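PDB 5FOC: leucyl-trna synthetase from Plasmodium falciparum, which probably attaches leucine to its cognate tRNA at the expense of ATP and, through the editing domain crystallised here, probably hydrolyses wrongly charged aminoacyl-tRNA. Local coordinates for residues A[101-104]-A[105-108]; A[171-174]-A[175-179]; A[260-263]-A[264-267]; A[316-319]-A[320-324]; A[360-363]-A[364-367]. The protein carries 2 engineered substitutions. All coordinates share one frame; numbering follows the deposited sequence. Where two conformers were deposited one is given.

Interaction 1 (A[101-104]-A[105-108]); sequences GEED and LKNK
Glu103 and Lys106 meet because both side chains leave the helix with CG anti to the backbone N, at chi1 -153° and -179°. Glu103 then bends at chi2 and Lys106 at chi3, and the two chains run side by side in the same direction. They end in a salt bridge, with Lys106 NZ 3.2 Å from Glu103 OE2. The ammonium comes from the syn side of OE2 but well out of the carboxylate plane. The aliphatic part joins in, with Lys106 CD 3.5 Å from the same OE2. A water donates to both Glu103 OE2 and Asn107 OD1. A second water links Asp104 OD1 to Asn107 ND2, so the Asn107 amide has a water at each end. This is the first turn of an alpha-helix, with Glu102 at the N-cap position. Lys106 N donates to Glu102 O at 3.1 Å, and Asn107 N to Glu103 O at 2.8 Å. Leu105 CD1 rests 4.1 Å from Glu102 CB. Glu102 OE1 accepts from Glu99 N and pairs with Lys172. The polar face lies at the protein surface. Leu105 and Lys108 instead lean on helix 172-178, and Lys108 NZ forms a salt bridge with Asp118 at the end of helix 112-118.

Interaction 2 (A[171-174]-A[175-179]); sequences TKEE and IINSC
Residues 171-179 span helix 172-178, from the N-cap Thr171 to Cys179, the first residue to leave it; Ile175 N, Ile176 N and Asn177 N donate to the carbonyls of Thr171, Lys172 and Glu173. Its N-terminus is closed by a capping box. Thr171 OG1 accepts from Glu174 N at 3.1 Å, and Glu174 OE1 accepts in return from Thr171 N at 3.0 Å. The second bond reaches OE1 from above the carboxylate plane. The first-turn N-H of Glu174 thus has an acceptor, and the extended Glu174 side chain brings its carboxylate to the backbone N of Thr171. Glu173 and Asn177 lie side by side one turn apart, pointing the same way. Asn177 ND2 is 3.5 Å from Glu173 CG, so the amide meets the aliphatic part of the glutamate. Their flat ends are turned 55° apart. Ile175 and Ile176 face inward and pack on Leu151 of strand 146-152, while Ile176 also meets helix 103-109. At the C-terminal end Ile175 O accepts from both Ser178 N and Cys179 N. Ser178 has OG anti to its carbonyl carbon (chi1 -53°), which turns the hydroxyl back along the helix. There Ser178 OG donates to Glu174 O at 2.8 Å.

Interaction 3 (A[260-263]-A[264-267]); sequences SDST and DDYA
The carboxylate of Asp265 lies against Ser262, its OD2 3.5 Å from Ser262 CB. No hydrogen bond joins the two side chains. The ring of Tyr266 leads away from residues 260-263 and meets the ring of Tyr312 with the planes at about 60°. The motif is a serine N-cap at the start of helix 263-274. Ser262 was modelled in two conformers, so every distance to its OG holds for one of them and is to be read with caution. In this copy Ser262 OG accepts from Asp265 N at 3.2 Å, and the bond is nearly straight at 165°. Its chi1 of 158° sets OG anti to the backbone N and turns it toward the first turn. The same OG lies too close to Asp264 OD1 for a reliable bond, so that approach is doubtful. The helix ladder follows, with Tyr266 N to Ser262 O and Ala267 N to Thr263 O, both 2.9 Å.

The cap is buried between a loop and two helices. Asp265 OD2 accepts from Val258 N, which ties the helix start to the chain just after strand 254-257. Thr263 OG1 bonds to Gly308 O, and its side chain packs on helices 307-314 and 325-339. One water bridges the turn: it accepts from Thr263 N at 2.9 Å and donates to Asp264 OD1 at 3.2 Å.

Interaction 4 (A[316-319]-A[320-324]); sequences KVSS and YKDVK
Ser319, Lys324 and Asp322 carry this contact. It lies in the connection between helices 307-314 and 325-339, where a type I beta turn runs from Ser319 to Asp322. Ser319 is the first residue of the turn. Its O accepts from Asp322 N at 3.2 Å, with the donor well above the carbonyl plane. Its OG sits between the backbone N and the carbonyl carbon (chi1 75°), and from there it accepts from Lys321 N at 3.1 Å. That bond is bent, at 137°. One serine thus holds the turn through both its carbonyl and its hydroxyl.

Lys324 runs back across the loop, and its CE lies 3.9 Å from Val317 CG2. Val317 itself packs on Leu325 and Ile328 of helix 325-339. The Tyr320 side chain packs on Ala267 and Cys268 of helix 263-274, and its OH bonds to Thr244. Lys316, with positive phi, closes helix 307-314 in a Schellman motif. Its carbonyl O accepts from Lys324 NZ, but the 2.5 Å between Lys316 O and Lys324 NZ is doubtful and probably a little compressed in the model.

Asp322 ties the two sides of the loop together. Its OD1 accepts from Lys324 N at 3.0 Å, a capping bond at the turn that leads into the next helix. Its OD2 receives Ser318 N at 2.9 Å on the anti lone pair. All these bonds fix the rotation of the carboxylate. The same OD2 forms a salt bridge with Lys324 NZ at 2.9 Å, met on the syn side and somewhat out of the carboxylate plane.

Interaction 5 (A[360-363]-A[364-367]); sequences KQNI and IRNL
A Schellman motif ends helix 352-365, and this contact covers the last turns before it. Leu367 is the residue with positive phi (59°) that leaves the helix, and its N donates to Ile364 O at 3.0 Å. Before it the regular alpha-helical bonds continue: Ile364 N to Lys360 O, Arg365 N to Gln361 O and Asn366 N to Asn362 O.

The side-chain contact is between Asn362 and Arg365. They lie alongside each other and point the same way. Arg365 starts with CG anti to the backbone N and stays extended until CD, where the chain bends (chi3 62°) and brings the guanidinium edge to Asn362 OD1. The amide and guanidinium planes stand 79° apart, almost at right angles. The amide oxygen lies within the guanidinium plane. The other end of this amide is also held, since Asn362 ND2 bonds to Tyr347 OH. Both ends of the Asn362 side chain are thus fixed, on an otherwise largely exposed face of the helix.

On the side facing the sheet, Ile363 is buried and packs on Pro130 and Ile232, with Ile364 on Leu371 of strand 369-373. Ile363 CG2 is 4.0 Å from Ile364 CD1. Lys360 NZ pairs with Glu7 of strand 7-15, and Leu367 O accepts from Lys12 of that strand. On the outer face, Asn362 OD1 takes both terminal nitrogens of the arginine: Arg365 NH1 at 2.7 Å in the carbonyl plane, and Arg365 NH2 at 2.8 Å from above it.

The contacts form two pairs and a single one, all within the editing domain. Interactions 1 and 2 are 12 Å apart between centres and touch directly. Glu102 OE1 and Lys172 NZ form a salt bridge of 2.8 Å, and Leu105 CD2 packs on Ile176 CD1 at 3.8 Å. Interactions 3 and 4 lie on the opposite side of the chain's centre, with their own centres 11 Å apart. They meet where Tyr320 CB approaches Ala267 C at 3.7 Å. The two pairs are well separated: interactions 1 and 4 are about 49 Å apart between centres. Interaction 5 touches neither pair, and its nearest atoms are about 12 Å from interaction 2 and about 13 Å from interaction 3.

Interaction 1 (A[101-104]-A[105-108])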
loop_
_atom_site.group_PDB
_atom_site.type_symbol
_atom_site.label_atom_id
_atom_site.label_comp_id
_atom_site.label_asym_id
_atom_site.label_seq_id
_atom_site.Cartn_x
_atom_site.Cartn_y
_atom_site.Cartn_z
ATOM N N GLY A 101 29.196 -13.314 13.729
ATOM C CA GLY A 101 28.674 -14.679 13.661
ATOM C C GLY A 101 27.260 -14.832 13.120
ATOM O O GLY A 101 26.598 -15.842 13.400
ATOM N N GLU A 102 26.797 -13.847 12.342
ATOM C CA GLU A 102 25.458 -13.859 11.746
ATOM C C GLU A 102 25.457 -14.123 10.248
ATOM O O GLU A 102 24.501 -13.750 9.541
ATOM C CB GLU A 102 24.754 -12.538 12.005
ATOM C CG GLU A 102 24.597 -12.254 13.472
ATOM C CD GLU A 102 23.782 -11.012 13.728
ATOM O OE1 GLU A 102 23.871 -10.035 12.963
ATOM O OE2 GLU A 102 23.083 -10.992 14.723
ATOM N N GLU A 103 26.494 -14.782 9.743
ATOM C CA GLU A 103 26.529 -15.054 8.329
ATOM C C GLU A 103 25.436 -16.011 7.865
ATOM O O GLU A 103 24.920 -15.839 6.768
ATOM C CB GLU A 103 27.900 -15.581 7.868
ATOM C CG GLU A 103 28.176 -15.265 6.408
ATOM C CD GLU A 103 28.618 -13.822 6.130
ATOM O OE1 GLU A 103 28.927 -13.024 7.077
ATOM O OE2 GLU A 103 28.669 -13.496 4.909
ATOM N N ASP A 104 25.100 -17.010 8.679
ATOM C CA ASP A 104 24.012 -17.960 8.344
ATOM C C ASP A 104 22.672 -17.230 8.182
ATOM O O ASP A 104 21.892 -17.563 7.271
ATOM C CB ASP A 104 23.894 -19.112 9.375
ATOM C CG ASP A 104 25.076 -20.131 9.308
ATOM O OD1 ASP A 104 25.729 -20.296 8.244
ATOM O OD2 ASP A 104 25.335 -20.788 10.340
ATOM N N LEU A 105 22.435 -16.222 9.034
ATOM C CA LEU A 105 21.263 -15.347 8.929
ATOM C C LEU A 105 21.259 -14.588 7.606
ATOM O O LEU A 105 20.238 -14.557 6.916
ATOM C CB LEU A 105 21.204 -14.324 10.071
ATOM C CG LEU A 105 21.124 -14.849 11.501
ATOM C CD1 LEU A 105 20.808 -13.704 12.464
ATOM C CD2 LEU A 105 20.081 -15.941 11.655
ATOM N N LYS A 106 22.404 -13.982 7.279
ATOM C CA LYS A 106 22.576 -13.265 6.048
ATOM C C LYS A 106 22.269 -14.215 4.894
ATOM O O LYS A 106 21.439 -13.887 4.056
ATOM C CB LYS A 106 23.992 -12.687 5.925
ATOM C CG LYS A 106 24.241 -11.878 4.650
ATOM C CD LYS A 106 25.730 -11.733 4.343
ATOM C CE LYS A 106 26.356 -10.587 5.084
ATOM N NZ LYS A 106 27.782 -10.460 4.679
ATOM N N ASN A 107 22.914 -15.394 4.866
ATOM C CA ASN A 107 22.697 -16.372 3.804
ATOM C C ASN A 107 21.241 -16.862 3.670
ATOM O O ASN A 107 20.815 -17.260 2.580
ATOM C CB ASN A 107 23.608 -17.594 4.018
ATOM C CG ASN A 107 25.080 -17.311 3.750
ATOM O OD1 ASN A 107 25.445 -16.293 3.167
ATOM N ND2 ASN A 107 25.950 -18.224 4.218
ATOM N N LYS A 108 20.496 -16.840 4.782
ATOM C CA LYS A 108 19.090 -17.216 4.797
ATOM C C LYS A 108 18.204 -16.113 4.200
ATOM O O LYS A 108 17.245 -16.399 3.483
ATOM C CB LYS A 108 18.647 -17.540 6.233
ATOM C CG LYS A 108 17.234 -18.094 6.393
ATOM C CD LYS A 108 16.893 -18.323 7.870
ATOM C CE LYS A 108 15.716 -19.276 8.123
ATOM N NZ LYS A 108 14.506 -19.006 7.299
HETATM O O HOH W 1 23.965 -17.021 11.754
HETATM O O HOH W 2 28.432 -15.402 3.097
HETATM O O HOH W 3 24.945 -20.461 5.548
#

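Interaction 2 (A[171-174]-A[175-179])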
loop_
_atom_site.group_PDB
_atom_site.type_symbol
_atom_site.label_atom_id
_atom_site.label_comp_id
_atom_site.label_asym_id
_atom_site.label_seq_id
_atom_site.Cartn_x
_atom_site.Cartn_y
_atom_site.Cartn_z
ATOM N N THR A 171 15.603 -10.886 19.455
ATOM C CA THR A 171 16.866 -10.959 18.753
ATOM C C THR A 171 16.578 -11.160 17.245
ATOM O O THR A 171 15.473 -11.535 16.807
ATOM C CB THR A 171 17.733 -12.138 19.242
ATOM O OG1 THR A 171 17.083 -13.380 18.921
ATOM C CG2 THR A 171 17.963 -12.045 20.735
ATOM N N LYS A 172 17.613 -10.942 16.465
ATOM C CA LYS A 172 17.542 -11.097 15.034
ATOM C C LYS A 172 17.035 -12.504 14.658
ATOM O O LYS A 172 16.119 -12.662 13.833
ATOM C CB LYS A 172 18.916 -10.821 14.428
ATOM C CG LYS A 172 18.877 -10.039 13.148
ATOM C CD LYS A 172 20.275 -9.624 12.679
ATOM C CE LYS A 172 20.703 -8.274 13.242
ATOM N NZ LYS A 172 22.061 -7.878 12.793
ATOM N N GLU A 173 17.597 -13.499 15.333
ATOM C CA GLU A 173 17.240 -14.883 15.119
ATOM C C GLU A 173 15.776 -15.109 15.474
ATOM O O GLU A 173 15.040 -15.723 14.679
ATOM C CB GLU A 173 18.160 -15.783 15.919
ATOM C CG GLU A 173 18.032 -17.250 15.607
ATOM C CD GLU A 173 19.276 -18.001 16.034
ATOM O OE1 GLU A 173 20.378 -17.661 15.534
ATOM O OE2 GLU A 173 19.156 -18.907 16.886
ATOM N N GLU A 174 15.347 -14.578 16.644
ATOM C CA GLU A 174 13.959 -14.693 17.064
ATOM C C GLU A 174 13.003 -14.067 16.046
ATOM O O GLU A 174 11.969 -14.634 15.774
ATOM C CB GLU A 174 13.738 -14.106 18.463
ATOM C CG GLU A 174 14.320 -14.984 19.553
ATOM C CD GLU A 174 14.347 -14.311 20.906
ATOM O OE1 GLU A 174 14.155 -13.049 21.000
ATOM O OE2 GLU A 174 14.574 -15.071 21.885
ATOM N N ILE A 175 13.352 -12.919 15.487
ATOM C CA ILE A 175 12.505 -12.243 14.471
ATOM C C ILE A 175 12.370 -13.098 13.203
ATOM O O ILE A 175 11.256 -13.318 12.696
ATOM C CB ILE A 175 13.044 -10.842 14.089
ATOM C CG1 ILE A 175 12.963 -9.947 15.343
ATOM C CG2 ILE A 175 12.258 -10.179 12.957
ATOM C CD1 ILE A 175 13.693 -8.623 15.234
ATOM N N ILE A 176 13.495 -13.646 12.786
ATOM C CA ILE A 176 13.495 -14.499 11.609
ATOM C C ILE A 176 12.637 -15.741 11.862
ATOM O O ILE A 176 11.925 -16.217 10.946
ATOM C CB ILE A 176 14.950 -14.831 11.209
ATOM C CG1 ILE A 176 15.686 -13.580 10.696
ATOM C CG2 ILE A 176 14.971 -15.814 10.062
ATOM C CD1 ILE A 176 17.202 -13.733 10.577
ATOM N N ASN A 177 12.731 -16.311 13.068
ATOM C CA ASN A 177 11.963 -17.502 13.422
ATOM C C ASN A 177 10.496 -17.301 13.769
ATOM O O ASN A 177 9.734 -18.290 13.864
ATOM C CB ASN A 177 12.664 -18.235 14.558
ATOM C CG ASN A 177 14.044 -18.741 14.150
ATOM O OD1 ASN A 177 14.283 -18.960 12.989
ATOM N ND2 ASN A 177 14.950 -18.900 15.112
ATOM N N SER A 178 10.087 -16.042 13.986
ATOM C CA SER A 178 8.753 -15.798 14.486
ATOM C C SER A 178 7.839 -14.952 13.593
ATOM O O SER A 178 6.613 -14.993 13.751
ATOM C CB SER A 178 8.853 -15.142 15.838
ATOM O OG SER A 178 9.668 -15.863 16.733
ATOM N N CYS A 179 8.419 -14.196 12.669
ATOM C CA CYS A 179 7.699 -13.193 11.890
ATOM C C CYS A 179 7.561 -13.672 10.437
ATOM O O CYS A 179 8.576 -13.734 9.685
ATOM C CB CYS A 179 8.462 -11.883 11.932
ATOM S SG CYS A 179 8.523 -11.175 13.579
#

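Interaction 3 (A[260-263]-A[264-267])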
loop_
_atom_site.group_PDB
_atom_site.type_symbol
_atom_site.label_atom_id
_atom_site.label_comp_id
_atom_site.label_asym_id
_atom_site.label_seq_id
_atom_site.Cartn_x
_atom_site.Cartn_y
_atom_site.Cartn_z
ATOM N N SER A 260 -12.713 4.607 -8.892
ATOM C CA SER A 260 -14.145 4.842 -8.976
ATOM C C SER A 260 -14.656 5.728 -7.864
ATOM O O SER A 260 -15.564 6.468 -8.111
ATOM C CB SER A 260 -14.929 3.524 -8.926
ATOM O OG SER A 260 -14.553 2.727 -7.835
ATOM N N ASP A 261 -14.088 5.551 -6.678
ATOM C CA ASP A 261 -14.687 6.107 -5.446
ATOM C C ASP A 261 -13.889 7.190 -4.782
ATOM O O ASP A 261 -14.356 7.750 -3.718
ATOM C CB ASP A 261 -14.869 4.979 -4.478
ATOM C CG ASP A 261 -15.883 3.936 -4.977
ATOM O OD1 ASP A 261 -16.821 4.299 -5.727
ATOM O OD2 ASP A 261 -15.768 2.778 -4.530
ATOM N N SER A 262 -12.764 7.564 -5.361
ATOM C CA SER A 262 -11.886 8.594 -4.815
ATOM C C SER A 262 -11.447 9.526 -5.920
ATOM O O SER A 262 -10.926 9.079 -6.942
ATOM C CB SER A 262 -10.675 7.992 -4.141
ATOM O OG SER A 262 -9.606 8.915 -4.065
ATOM N N THR A 263 -11.675 10.827 -5.744
ATOM C CA THR A 263 -11.320 11.808 -6.757
ATOM C C THR A 263 -9.810 11.955 -6.911
ATOM O O THR A 263 -9.338 12.152 -8.033
ATOM C CB THR A 263 -11.990 13.160 -6.498
ATOM O OG1 THR A 263 -13.402 12.970 -6.538
ATOM C CG2 THR A 263 -11.605 14.168 -7.540
ATOM N N ASP A 264 -9.045 11.837 -5.834
ATOM C CA ASP A 264 -7.603 11.961 -5.959
ATOM C C ASP A 264 -7.054 10.752 -6.727
ATOM O O ASP A 264 -6.220 10.930 -7.634
ATOM C CB ASP A 264 -6.840 12.162 -4.643
ATOM C CG ASP A 264 -7.198 11.201 -3.579
ATOM O OD1 ASP A 264 -8.325 10.650 -3.551
ATOM O OD2 ASP A 264 -6.334 11.016 -2.704
ATOM N N ASP A 265 -7.590 9.570 -6.420
ATOM C CA ASP A 265 -7.153 8.319 -7.105
ATOM C C ASP A 265 -7.502 8.425 -8.558
ATOM O O ASP A 265 -6.664 8.153 -9.427
ATOM C CB ASP A 265 -7.853 7.100 -6.498
ATOM C CG ASP A 265 -7.408 6.818 -5.052
ATOM O OD1 ASP A 265 -6.517 7.585 -4.546
ATOM O OD2 ASP A 265 -7.928 5.889 -4.409
ATOM N N TYR A 266 -8.731 8.835 -8.840
ATOM C CA TYR A 266 -9.167 9.053 -10.214
ATOM C C TYR A 266 -8.232 10.002 -10.956
ATOM O O TYR A 266 -7.820 9.756 -12.117
ATOM C CB TYR A 266 -10.593 9.606 -10.260
ATOM C CG TYR A 266 -11.104 9.673 -11.661
ATOM C CD1 TYR A 266 -11.708 8.561 -12.226
ATOM C CD2 TYR A 266 -10.913 10.795 -12.459
ATOM C CE1 TYR A 266 -12.128 8.576 -13.569
ATOM C CE2 TYR A 266 -11.325 10.816 -13.797
ATOM C CZ TYR A 266 -11.941 9.702 -14.346
ATOM O OH TYR A 266 -12.364 9.696 -15.657
ATOM N N ALA A 267 -7.939 11.138 -10.304
ATOM C CA ALA A 267 -7.099 12.175 -10.885
ATOM C C ALA A 267 -5.722 11.656 -11.267
ATOM O O ALA A 267 -5.214 11.966 -12.350
ATOM C CB ALA A 267 -6.942 13.334 -9.917
HETATM O O HOH W 4 -11.365 11.608 -2.936
#

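Interaction 4 (A[316-319]-A[320-324])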
loop_
_atom_site.group_PDB
_atom_site.type_symbol
_atom_site.label_atom_id
_atom_site.label_comp_id
_atom_site.label_asym_id
_atom_site.label_seq_id
_atom_site.Cartn_x
_atom_site.Cartn_y
_atom_site.Cartn_z
ATOM N N LYS A 316 -13.812 20.591 -11.694
ATOM C CA LYS A 316 -12.840 20.977 -12.717
ATOM C C LYS A 316 -11.395 20.725 -12.312
ATOM O O LYS A 316 -10.506 21.533 -12.598
ATOM C CB LYS A 316 -13.056 22.443 -13.148
ATOM C CG LYS A 316 -14.450 22.712 -13.658
ATOM C CD LYS A 316 -14.636 22.141 -15.047
ATOM C CE LYS A 316 -16.110 22.051 -15.360
ATOM N NZ LYS A 316 -16.320 22.071 -16.826
ATOM N N VAL A 317 -11.157 19.588 -11.666
ATOM C CA VAL A 317 -9.820 19.221 -11.205
ATOM C C VAL A 317 -8.878 19.121 -12.384
ATOM O O VAL A 317 -9.162 18.408 -13.357
ATOM C CB VAL A 317 -9.810 17.872 -10.471
ATOM C CG1 VAL A 317 -8.367 17.423 -10.234
ATOM C CG2 VAL A 317 -10.650 17.946 -9.191
ATOM N N SER A 318 -7.740 19.796 -12.286
ATOM C CA SER A 318 -6.821 19.933 -13.418
ATOM C C SER A 318 -5.753 18.869 -13.504
ATOM O O SER A 318 -5.261 18.620 -14.589
ATOM C CB SER A 318 -6.189 21.318 -13.411
ATOM O OG SER A 318 -7.237 22.249 -13.577
ATOM N N SER A 319 -5.409 18.271 -12.364
ATOM C CA SER A 319 -4.376 17.268 -12.236
ATOM C C SER A 319 -4.455 16.684 -10.817
ATOM O O SER A 319 -5.189 17.203 -9.941
ATOM C CB SER A 319 -2.982 17.855 -12.442
ATOM O OG SER A 319 -2.603 18.603 -11.272
ATOM N N TYR A 320 -3.674 15.629 -10.570
ATOM C CA TYR A 320 -3.677 14.999 -9.250
ATOM C C TYR A 320 -2.909 15.842 -8.247
ATOM O O TYR A 320 -2.933 15.545 -7.069
ATOM C CB TYR A 320 -3.207 13.538 -9.276
ATOM C CG TYR A 320 -1.715 13.284 -9.247
ATOM C CD1 TYR A 320 -0.962 13.137 -10.427
ATOM C CD2 TYR A 320 -1.072 13.044 -8.047
ATOM C CE1 TYR A 320 0.401 12.887 -10.375
ATOM C CE2 TYR A 320 0.268 12.792 -7.977
ATOM C CZ TYR A 320 1.011 12.684 -9.152
ATOM O OH TYR A 320 2.362 12.421 -9.041
ATOM N N LYS A 321 -2.211 16.860 -8.737
ATOM C CA LYS A 321 -1.522 17.830 -7.881
ATOM C C LYS A 321 -2.234 19.175 -7.754
ATOM O O LYS A 321 -1.686 20.108 -7.145
ATOM C CB LYS A 321 -0.106 18.035 -8.426
ATOM C CG LYS A 321 0.734 16.759 -8.376
ATOM C CD LYS A 321 1.946 16.799 -9.298
ATOM C CE LYS A 321 1.534 16.529 -10.727
ATOM N NZ LYS A 321 2.733 16.472 -11.595
ATOM N N ASP A 322 -3.466 19.265 -8.241
ATOM C CA ASP A 322 -4.340 20.448 -8.056
ATOM C C ASP A 322 -4.495 20.758 -6.555
ATOM O O ASP A 322 -4.858 19.891 -5.768
ATOM C CB ASP A 322 -5.697 20.146 -8.715
ATOM C CG ASP A 322 -6.561 21.372 -8.935
ATOM O OD1 ASP A 322 -6.648 22.230 -8.013
ATOM O OD2 ASP A 322 -7.189 21.472 -10.023
ATOM N N VAL A 323 -4.228 22.009 -6.162
ATOM C CA VAL A 323 -4.367 22.434 -4.758
ATOM C C VAL A 323 -5.768 22.275 -4.188
ATOM O O VAL A 323 -5.935 22.206 -2.960
ATOM C CB VAL A 323 -3.918 23.907 -4.546
ATOM C CG1 VAL A 323 -2.449 24.072 -4.874
ATOM C CG2 VAL A 323 -4.812 24.908 -5.287
ATOM N N LYS A 324 -6.779 22.272 -5.047
ATOM C CA LYS A 324 -8.141 22.167 -4.571
ATOM C C LYS A 324 -8.526 20.730 -4.212
ATOM O O LYS A 324 -9.537 20.519 -3.545
ATOM C CB LYS A 324 -9.121 22.824 -5.558
ATOM C CG LYS A 324 -9.534 21.938 -6.707
ATOM C CD LYS A 324 -10.125 22.691 -7.904
ATOM C CE LYS A 324 -10.103 21.800 -9.148
ATOM N NZ LYS A 324 -9.822 22.532 -10.430
#

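Interaction 5 (A[360-363]-A[364-367])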
loop_
_atom_site.group_PDB
_atom_site.type_symbol
_atom_site.label_atom_id
_atom_site.label_comp_id
_atom_site.label_asym_id
_atom_site.label_seq_id
_atom_site.Cartn_x
_atom_site.Cartn_y
_atom_site.Cartn_z
ATOM N N LYS A 360 -14.083 -2.632 8.533
ATOM C CA LYS A 360 -12.962 -2.645 9.489
ATOM C C LYS A 360 -12.916 -3.924 10.313
ATOM O O LYS A 360 -11.850 -4.534 10.435
ATOM C CB LYS A 360 -13.023 -1.464 10.445
ATOM C CG LYS A 360 -12.413 -0.225 9.892
ATOM C CD LYS A 360 -12.421 0.825 11.027
ATOM C CE LYS A 360 -11.738 2.098 10.581
ATOM N NZ LYS A 360 -11.886 3.166 11.592
ATOM N N GLN A 361 -14.077 -4.303 10.878
ATOM C CA GLN A 361 -14.232 -5.555 11.626
ATOM C C GLN A 361 -13.836 -6.794 10.795
ATOM O O GLN A 361 -13.086 -7.637 11.283
ATOM C CB GLN A 361 -15.675 -5.720 12.173
ATOM C CG GLN A 361 -16.027 -4.711 13.285
ATOM C CD GLN A 361 -17.485 -4.764 13.724
ATOM O OE1 GLN A 361 -18.242 -5.650 13.327
ATOM N NE2 GLN A 361 -17.882 -3.806 14.569
ATOM N N ASN A 362 -14.311 -6.877 9.545
ATOM C CA ASN A 362 -14.157 -8.078 8.738
ATOM C C ASN A 362 -12.723 -8.190 8.309
ATOM O O ASN A 362 -12.136 -9.287 8.352
ATOM C CB ASN A 362 -15.094 -8.061 7.519
ATOM C CG ASN A 362 -16.570 -8.210 7.900
ATOM O OD1 ASN A 362 -16.920 -8.861 8.901
ATOM N ND2 ASN A 362 -17.450 -7.621 7.088
ATOM N N ILE A 363 -12.148 -7.056 7.912
ATOM C CA ILE A 363 -10.748 -7.049 7.469
ATOM C C ILE A 363 -9.828 -7.534 8.576
ATOM O O ILE A 363 -8.960 -8.387 8.322
ATOM C CB ILE A 363 -10.314 -5.670 6.971
ATOM C CG1 ILE A 363 -11.033 -5.370 5.655
ATOM C CG2 ILE A 363 -8.781 -5.552 6.883
ATOM C CD1 ILE A 363 -10.874 -3.963 5.134
ATOM N N ILE A 364 -10.029 -7.025 9.799
ATOM C CA ILE A 364 -9.213 -7.416 10.950
ATOM C C ILE A 364 -9.450 -8.884 11.316
ATOM O O ILE A 364 -8.490 -9.652 11.488
ATOM C CB ILE A 364 -9.438 -6.466 12.152
ATOM C CG1 ILE A 364 -8.562 -5.218 12.022
ATOM C CG2 ILE A 364 -9.068 -7.134 13.481
ATOM C CD1 ILE A 364 -8.564 -4.496 10.694
ATOM N N ARG A 365 -10.718 -9.283 11.365
ATOM C CA ARG A 365 -11.084 -10.634 11.771
ATOM C C ARG A 365 -10.526 -11.690 10.807
ATOM O O ARG A 365 -10.090 -12.727 11.250
ATOM C CB ARG A 365 -12.610 -10.776 11.887
ATOM C CG ARG A 365 -13.046 -12.068 12.554
ATOM C CD ARG A 365 -14.557 -12.236 12.550
ATOM N NE ARG A 365 -15.079 -12.301 11.180
ATOM C CZ ARG A 365 -15.761 -11.338 10.544
ATOM N NH1 ARG A 365 -16.069 -10.170 11.126
ATOM N NH2 ARG A 365 -16.153 -11.556 9.287
ATOM N N ASN A 366 -10.518 -11.375 9.508
ATOM C CA ASN A 366 -10.001 -12.268 8.454
ATOM C C ASN A 366 -8.488 -12.216 8.311
ATOM O O ASN A 366 -7.948 -12.880 7.441
ATOM C CB ASN A 366 -10.644 -11.925 7.094
ATOM C CG ASN A 366 -12.126 -12.277 7.020
ATOM O OD1 ASN A 366 -12.623 -13.090 7.779
ATOM N ND2 ASN A 366 -12.828 -11.683 6.056
ATOM N N LEU A 367 -7.801 -11.422 9.134
ATOM C CA LEU A 367 -6.361 -11.232 9.042
ATOM C C LEU A 367 -5.921 -10.674 7.685
ATOM O O LEU A 367 -4.831 -10.963 7.214
ATOM C CB LEU A 367 -5.632 -12.551 9.355
ATOM C CG LEU A 367 -6.001 -13.216 10.671
ATOM C CD1 LEU A 367 -5.064 -14.376 10.936
ATOM C CD2 LEU A 367 -5.943 -12.259 11.850
#